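Local coordinates for odorant-binding protein 2a (Homo sapiens, PDB 4RUN), which binds and carries small hydrophobic volatile molecules, with a preference for aldehydes and large fatty acids, at residues 27-39 / 47-59. The protein carries 2 engineered substitutions. Residues are numbered along the deposited sequence; the frame is centred on the assembly and turned at random.
Sequences EDRRPRKVSPVKV and LEATFTFMREDRC. With FLC (citrate anion), chain C.
Val-39 faces Ala-49 and Lys-38 faces Thr-50 where strand 37-39 runs antiparallel to strand 47-55, their axes 4.6 Å apart at closest and 162° between directions. Farther along, Val-34 pairs with Phe-53 in a second ladder whose register is shifted by one residue, and the break falls at Ser-35 and Pro-36. Ser-35 bridges it twice: its N donates to Thr-52 O, and its OG takes the place of a backbone carbonyl, accepting from Thr-52 N at 2.8 Å. A chi1 of 69°, which sets OG between the backbone N and carbonyl carbon, brings the hydroxyl to that amide. Lys-38 O is gripped by two donors from opposite faces of its carbonyl plane, Thr-50 N at 2.9 Å and Thr-50 OG1 at 3.1 Å.

Val-34, Val-39, Ala-49 and Phe-53 share one face of the sheet, where Val-39 CG1 meets Leu-47 CD1. Pro-31 CG also touches Phe-53 CD2 at 4.0 Å. On the other face the aliphatic chain of Lys-33 runs alongside Met-54. Next to Lys-33, Arg-32 N donates a hydrogen bond to Met-54 O, and the Arg-32 side chain, bent at chi3, sends NH1 to Glu-56 O in the type II' turn 55-58.

The guanidinium of Arg-55 lies against that of Arg-29, planes 30° apart, and Phe-53 CE2 lies 3.6 Å above the Arg-55 guanidinium plane, toward its rim, on the face opposite Arg-29. Arg-55 NE donates to Arg-29 O at 2.9 Å, while NH2 binds the citrate hydroxyl OHB at 3.0 Å; the anion, probably from the crystallisation liquor, would offset the gathered positive charge. Lys-62, Tyr-78 and Lys-82 also hold it. Strands 33-41, interrupted at Ser-35 and Pro-36, and 47-55 form an antiparallel beta hairpin in the wall of the lipocalin barrel, the calyx that encloses hydrophobic ligands in this family.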
# COMPACT_ATOMS: atom_id res chain seq x y z
N GLU A 27 -16.64 0.19 -3.89
CA GLU A 27 -16.57 1.11 -2.76
C GLU A 27 -16.70 0.37 -1.43
O GLU A 27 -15.96 0.63 -0.49
CB GLU A 27 -17.64 2.18 -2.89
CG GLU A 27 -17.33 3.46 -2.14
CD GLU A 27 -18.50 4.44 -2.15
OE1 GLU A 27 -19.46 4.22 -2.91
OE2 GLU A 27 -18.45 5.42 -1.38
N ASP A 28 -17.66 -0.56 -1.37
CA ASP A 28 -17.81 -1.47 -0.22
C ASP A 28 -16.46 -2.07 0.22
O ASP A 28 -16.28 -2.42 1.38
CB ASP A 28 -18.88 -2.55 -0.50
CG ASP A 28 -18.33 -3.84 -1.13
OD1 ASP A 28 -17.11 -3.94 -1.36
OD2 ASP A 28 -19.12 -4.78 -1.39
N ARG A 29 -15.51 -2.15 -0.70
CA ARG A 29 -14.26 -2.87 -0.46
C ARG A 29 -13.14 -2.02 0.17
O ARG A 29 -12.11 -2.55 0.55
CB ARG A 29 -13.75 -3.45 -1.77
CG ARG A 29 -13.09 -4.79 -1.60
CD ARG A 29 -12.70 -5.45 -2.90
NE ARG A 29 -11.62 -6.38 -2.60
CZ ARG A 29 -11.80 -7.61 -2.13
NH1 ARG A 29 -13.02 -8.10 -1.95
NH2 ARG A 29 -10.73 -8.36 -1.87
N ARG A 30 -13.33 -0.70 0.25
CA ARG A 30 -12.29 0.19 0.76
C ARG A 30 -12.02 0.09 2.26
O ARG A 30 -12.96 0.14 3.05
CB ARG A 30 -12.66 1.63 0.51
CG ARG A 30 -12.89 1.95 -0.95
CD ARG A 30 -13.18 3.41 -1.12
NE ARG A 30 -13.31 3.74 -2.53
CZ ARG A 30 -13.27 4.97 -3.02
NH1 ARG A 30 -13.12 6.01 -2.20
NH2 ARG A 30 -13.38 5.16 -4.32
N PRO A 31 -10.75 -0.02 2.66
CA PRO A 31 -10.35 0.09 4.05
C PRO A 31 -10.84 1.38 4.72
O PRO A 31 -10.60 2.46 4.20
CB PRO A 31 -8.83 0.09 3.97
CG PRO A 31 -8.51 -0.64 2.71
CD PRO A 31 -9.60 -0.30 1.78
N ARG A 32 -11.55 1.25 5.84
CA ARG A 32 -11.97 2.40 6.63
C ARG A 32 -10.84 2.79 7.53
O ARG A 32 -10.59 3.97 7.75
CB ARG A 32 -13.15 2.07 7.55
CG ARG A 32 -14.47 1.84 6.85
CD ARG A 32 -15.51 1.32 7.84
NE ARG A 32 -15.51 2.07 9.11
CZ ARG A 32 -15.36 1.56 10.34
NH1 ARG A 32 -15.20 0.25 10.54
NH2 ARG A 32 -15.38 2.36 11.40
N LYS A 33 -10.19 1.78 8.10
CA LYS A 33 -9.12 1.97 9.06
C LYS A 33 -7.98 1.09 8.63
O LYS A 33 -8.16 0.23 7.80
CB LYS A 33 -9.59 1.59 10.46
CG LYS A 33 -10.86 2.32 10.89
CD LYS A 33 -11.36 1.89 12.26
CE LYS A 33 -12.18 2.99 12.91
NZ LYS A 33 -12.69 2.59 14.24
N VAL A 34 -6.81 1.32 9.20
CA VAL A 34 -5.62 0.55 8.84
C VAL A 34 -4.56 0.67 9.93
O VAL A 34 -4.36 1.74 10.49
CB VAL A 34 -5.06 1.02 7.48
CG1 VAL A 34 -4.48 2.42 7.60
CG2 VAL A 34 -4.01 0.04 6.97
N SER A 35 -3.89 -0.44 10.23
CA SER A 35 -2.84 -0.46 11.24
C SER A 35 -1.51 -0.06 10.61
O SER A 35 -1.44 0.13 9.40
CB SER A 35 -2.73 -1.87 11.82
OG SER A 35 -2.22 -2.78 10.86
N PRO A 36 -0.45 0.08 11.43
CA PRO A 36 0.90 0.17 10.86
C PRO A 36 1.28 -1.12 10.15
O PRO A 36 0.78 -2.19 10.50
CB PRO A 36 1.80 0.37 12.08
CG PRO A 36 0.91 0.91 13.13
CD PRO A 36 -0.42 0.28 12.89
N VAL A 37 2.14 -1.01 9.15
CA VAL A 37 2.62 -2.16 8.41
C VAL A 37 4.01 -2.54 8.92
O VAL A 37 4.93 -1.73 8.88
CB VAL A 37 2.71 -1.84 6.91
CG1 VAL A 37 3.10 -3.08 6.13
CG2 VAL A 37 1.38 -1.27 6.41
N LYS A 38 4.14 -3.76 9.42
CA LYS A 38 5.44 -4.26 9.87
C LYS A 38 6.04 -5.14 8.79
O LYS A 38 5.47 -6.17 8.44
CB LYS A 38 5.31 -5.01 11.19
CG LYS A 38 4.84 -4.09 12.32
CD LYS A 38 5.25 -4.56 13.70
CE LYS A 38 4.94 -3.50 14.75
NZ LYS A 38 5.49 -3.84 16.09
N VAL A 39 7.18 -4.69 8.26
CA VAL A 39 7.89 -5.39 7.20
C VAL A 39 9.13 -6.06 7.80
O VAL A 39 9.96 -5.38 8.41
CB VAL A 39 8.28 -4.41 6.08
CG1 VAL A 39 8.99 -5.13 4.94
CG2 VAL A 39 7.05 -3.69 5.56
N LEU A 47 10.74 -10.70 1.65
CA LEU A 47 10.16 -9.92 2.73
C LEU A 47 8.78 -10.41 3.10
O LEU A 47 8.19 -11.27 2.44
CB LEU A 47 10.08 -8.45 2.33
CG LEU A 47 11.39 -7.78 1.93
CD1 LEU A 47 11.13 -6.34 1.54
CD2 LEU A 47 12.42 -7.87 3.06
N GLU A 48 8.27 -9.85 4.18
CA GLU A 48 6.95 -10.16 4.65
C GLU A 48 6.39 -8.92 5.28
O GLU A 48 7.05 -8.29 6.12
CB GLU A 48 7.04 -11.26 5.68
CG GLU A 48 5.72 -11.70 6.26
CD GLU A 48 5.95 -12.71 7.34
OE1 GLU A 48 6.47 -12.31 8.40
OE2 GLU A 48 5.65 -13.89 7.11
N ALA A 49 5.18 -8.56 4.87
CA ALA A 49 4.49 -7.41 5.41
C ALA A 49 3.28 -7.92 6.19
O ALA A 49 2.55 -8.77 5.70
CB ALA A 49 4.04 -6.49 4.29
N THR A 50 3.08 -7.38 7.39
CA THR A 50 1.95 -7.75 8.24
C THR A 50 1.18 -6.50 8.64
O THR A 50 1.78 -5.50 9.01
CB THR A 50 2.38 -8.52 9.51
OG1 THR A 50 3.44 -7.82 10.19
CG2 THR A 50 2.86 -9.90 9.15
N PHE A 51 -0.15 -6.54 8.51
CA PHE A 51 -0.99 -5.41 8.88
C PHE A 51 -2.45 -5.85 8.99
O PHE A 51 -2.81 -6.96 8.61
CB PHE A 51 -0.89 -4.27 7.86
CG PHE A 51 -1.28 -4.68 6.48
CD1 PHE A 51 -0.35 -5.23 5.62
CD2 PHE A 51 -2.59 -4.50 6.03
CE1 PHE A 51 -0.71 -5.61 4.34
CE2 PHE A 51 -2.95 -4.88 4.74
CZ PHE A 51 -2.01 -5.44 3.90
N THR A 52 -3.28 -4.96 9.52
CA THR A 52 -4.71 -5.19 9.61
C THR A 52 -5.44 -3.96 9.11
O THR A 52 -4.87 -2.87 9.08
CB THR A 52 -5.13 -5.48 11.06
OG1 THR A 52 -4.94 -4.33 11.89
CG2 THR A 52 -4.33 -6.63 11.63
N PHE A 53 -6.69 -4.14 8.71
CA PHE A 53 -7.52 -3.02 8.32
C PHE A 53 -8.98 -3.38 8.47
O PHE A 53 -9.33 -4.55 8.52
CB PHE A 53 -7.23 -2.59 6.89
CG PHE A 53 -7.54 -3.63 5.86
CD1 PHE A 53 -6.58 -4.54 5.46
CD2 PHE A 53 -8.79 -3.68 5.26
CE1 PHE A 53 -6.85 -5.48 4.50
CE2 PHE A 53 -9.07 -4.63 4.31
CZ PHE A 53 -8.10 -5.54 3.93
N MET A 54 -9.83 -2.36 8.56
CA MET A 54 -11.26 -2.57 8.70
C MET A 54 -11.94 -2.33 7.37
O MET A 54 -11.75 -1.31 6.74
CB MET A 54 -11.87 -1.63 9.74
CG MET A 54 -11.37 -1.82 11.17
SD MET A 54 -12.07 -3.26 11.95
CE MET A 54 -13.82 -2.91 11.83
N ARG A 55 -12.74 -3.29 6.96
CA ARG A 55 -13.53 -3.17 5.77
C ARG A 55 -14.97 -3.32 6.26
O ARG A 55 -15.43 -4.42 6.56
CB ARG A 55 -13.11 -4.28 4.81
CG ARG A 55 -13.65 -4.16 3.40
CD ARG A 55 -13.24 -5.36 2.56
NE ARG A 55 -11.97 -5.17 1.86
CZ ARG A 55 -11.11 -6.14 1.53
NH1 ARG A 55 -11.34 -7.40 1.87
NH2 ARG A 55 -9.99 -5.83 0.88
N GLU A 56 -15.66 -2.18 6.38
CA GLU A 56 -16.96 -2.09 7.05
C GLU A 56 -16.77 -2.43 8.52
O GLU A 56 -15.88 -1.89 9.15
CB GLU A 56 -18.01 -2.95 6.34
CG GLU A 56 -18.21 -2.53 4.90
CD GLU A 56 -18.80 -3.62 4.03
OE1 GLU A 56 -18.22 -4.72 4.06
OE2 GLU A 56 -19.83 -3.39 3.32
N ASP A 57 -17.56 -3.35 9.08
CA ASP A 57 -17.38 -3.76 10.47
C ASP A 57 -16.38 -4.92 10.63
O ASP A 57 -16.20 -5.43 11.73
CB ASP A 57 -18.74 -4.13 11.10
CG ASP A 57 -19.45 -2.93 11.73
OD1 ASP A 57 -18.94 -1.79 11.62
OD2 ASP A 57 -20.51 -3.12 12.36
N ARG A 58 -15.73 -5.33 9.55
CA ARG A 58 -14.91 -6.54 9.54
C ARG A 58 -13.44 -6.19 9.68
O ARG A 58 -12.90 -5.44 8.87
CB ARG A 58 -15.12 -7.31 8.23
CG ARG A 58 -16.57 -7.42 7.73
CD ARG A 58 -17.36 -8.51 8.42
NE ARG A 58 -16.73 -9.81 8.28
CZ ARG A 58 -17.14 -10.90 8.91
NH1 ARG A 58 -18.19 -10.86 9.71
NH2 ARG A 58 -16.51 -12.05 8.74
N CYS A 59 -12.78 -6.74 10.70
CA CYS A 59 -11.32 -6.62 10.84
C CYS A 59 -10.63 -7.67 9.98
O CYS A 59 -10.86 -8.86 10.16
CB CYS A 59 -10.89 -6.84 12.28
SG CYS A 59 -9.10 -6.92 12.46
CAC FLC C . -4.54 -7.50 -0.57
CA FLC C . -5.46 -6.51 -1.26
CB FLC C . -6.88 -7.03 -1.50
CBC FLC C . -7.65 -6.02 -2.34
CG FLC C . -6.88 -8.33 -2.30
CGC FLC C . -6.98 -9.65 -1.54
OA1 FLC C . -3.57 -8.00 -1.19
OA2 FLC C . -4.76 -7.79 0.63
OB1 FLC C . -7.37 -5.89 -3.56
OB2 FLC C . -8.56 -5.34 -1.80
OG1 FLC C . -8.12 -10.16 -1.35
OG2 FLC C . -5.91 -10.21 -1.19
OHB FLC C . -7.57 -7.21 -0.25